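Local coordinates for protein transcriptional regulator, LysR family (Eggerthella lenta, PDB 4PZJ) that probably binds cis-regulatory DNA through this N-terminal winged helix-turn-helix domain and so controls transcription as a LysR-type regulator, at residues A[35-38]-A[39-43]. Sequence-based numbering, arbitrary orientation. Where two conformers were deposited one is given.
Sequences HIAH and LERDY
Ile36 and Glu40, one helical turn apart, meet at a slant through CG2 of the isoleucine and the carboxylate end of the glutamate; in the Ile36 conformer described here, CG2 lies 3.8 Å from Glu40 CD. The glutamate chain runs extended from a CG placed beside its own backbone N (chi1 -66°), which carries it back along the helix past Ile36 O, 3.4 Å from Glu40 CG. Its OE2 accepts a hydrogen bond from the backbone N of Leu47 and a weak one from that of Phe48, tying the helix to the start of the following strand. The Arg41 chain bends at chi3 (-63°), folding the guanidinium back so that one face lies over Ala37 O, with Arg41 NH1 3.4 Å away at an angle too poor for a hydrogen bond; Ala37 O instead accepts the backbone hydrogen bond of Arg41 N (2.9 Å). Residues 35-43 form the C-terminal part of helix 29-43, the second helix of the helix-turn-helix, which in LysR regulators is the recognition helix. On another side, Leu39 reaches back with CG 3.7 Å from His35 O, and its side chain packs on Arg5 and Met1, while Ile36 rests on Thr8 and Phe9 of helix 3-11. The His38 imidazole stands obliquely to Asp42 CB, which is 3.1 Å from His38 O; that oxygen accepts a hydrogen bond from Asp42 N (2.9 Å). At the helix end, Tyr43 OH hydrogen-bonds Asp66 of the second subunit.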
# COMPACT_ATOMS: atom_id res chain seq x y z
N HIS A 35 -13.27 2.21 10.56
CA HIS A 35 -12.95 2.07 9.18
C HIS A 35 -11.47 1.79 8.97
O HIS A 35 -11.10 0.92 8.22
CB HIS A 35 -13.26 3.34 8.41
CG HIS A 35 -14.73 3.66 8.30
ND1 HIS A 35 -15.20 4.89 7.90
CD2 HIS A 35 -15.83 2.90 8.53
CE1 HIS A 35 -16.52 4.88 7.89
NE2 HIS A 35 -16.93 3.68 8.27
N ILE A 36 -10.63 2.61 9.62
CA ILE A 36 -9.19 2.44 9.56
C ILE A 36 -8.79 1.08 10.13
O ILE A 36 -8.04 0.33 9.51
CB ILE A 36 -8.46 3.55 10.34
CG1 ILE A 36 -8.77 4.96 9.82
CG2 ILE A 36 -6.96 3.31 10.34
CD1 ILE A 36 -8.56 5.16 8.33
N ALA A 37 -9.32 0.74 11.30
CA ALA A 37 -9.01 -0.51 11.95
C ALA A 37 -9.34 -1.72 11.05
O ALA A 37 -8.66 -2.70 11.03
CB ALA A 37 -9.74 -0.61 13.26
N HIS A 38 -10.45 -1.67 10.33
CA HIS A 38 -10.76 -2.74 9.41
C HIS A 38 -9.69 -2.90 8.31
O HIS A 38 -9.33 -4.00 7.96
CB HIS A 38 -12.13 -2.44 8.80
CG HIS A 38 -12.72 -3.57 8.02
ND1 HIS A 38 -13.74 -4.35 8.51
CD2 HIS A 38 -12.43 -4.04 6.79
CE1 HIS A 38 -14.06 -5.26 7.61
NE2 HIS A 38 -13.28 -5.10 6.55
N LEU A 39 -9.22 -1.80 7.70
CA LEU A 39 -8.20 -1.90 6.70
C LEU A 39 -6.91 -2.48 7.29
O LEU A 39 -6.26 -3.30 6.68
CB LEU A 39 -7.86 -0.50 6.13
CG LEU A 39 -8.93 0.22 5.31
CD1 LEU A 39 -8.47 1.66 5.07
CD2 LEU A 39 -9.10 -0.51 4.02
N GLU A 40 -6.58 -2.05 8.50
CA GLU A 40 -5.33 -2.46 9.10
C GLU A 40 -5.40 -3.94 9.47
O GLU A 40 -4.42 -4.66 9.34
CB GLU A 40 -4.98 -1.60 10.32
CG GLU A 40 -4.68 -0.16 10.05
CD GLU A 40 -4.37 0.65 11.30
OE1 GLU A 40 -4.90 0.35 12.40
OE2 GLU A 40 -3.56 1.62 11.20
N ARG A 41 -6.58 -4.39 9.92
CA ARG A 41 -6.75 -5.79 10.25
C ARG A 41 -6.78 -6.66 8.96
O ARG A 41 -6.13 -7.71 8.88
CB ARG A 41 -8.01 -5.92 11.10
CG ARG A 41 -8.22 -7.28 11.73
CD ARG A 41 -9.53 -7.31 12.52
NE ARG A 41 -9.59 -6.39 13.67
CZ ARG A 41 -10.22 -5.21 13.71
NH1 ARG A 41 -10.91 -4.74 12.66
NH2 ARG A 41 -10.20 -4.49 14.83
N ASP A 42 -7.47 -6.18 7.92
CA ASP A 42 -7.61 -6.89 6.66
C ASP A 42 -6.26 -7.09 5.96
O ASP A 42 -5.99 -8.19 5.48
CB ASP A 42 -8.63 -6.13 5.79
CG ASP A 42 -9.13 -6.93 4.59
OD1 ASP A 42 -8.82 -8.14 4.47
OD2 ASP A 42 -9.86 -6.32 3.76
N TYR A 43 -5.41 -6.04 5.93
CA TYR A 43 -4.12 -6.07 5.26
C TYR A 43 -2.95 -6.40 6.17
O TYR A 43 -1.88 -6.74 5.70
CB TYR A 43 -3.87 -4.76 4.47
CG TYR A 43 -4.85 -4.71 3.33
CD1 TYR A 43 -4.56 -5.34 2.13
CD2 TYR A 43 -6.07 -4.05 3.46
CE1 TYR A 43 -5.48 -5.34 1.10
CE2 TYR A 43 -6.99 -4.04 2.41
CZ TYR A 43 -6.66 -4.67 1.23
OH TYR A 43 -7.56 -4.69 0.18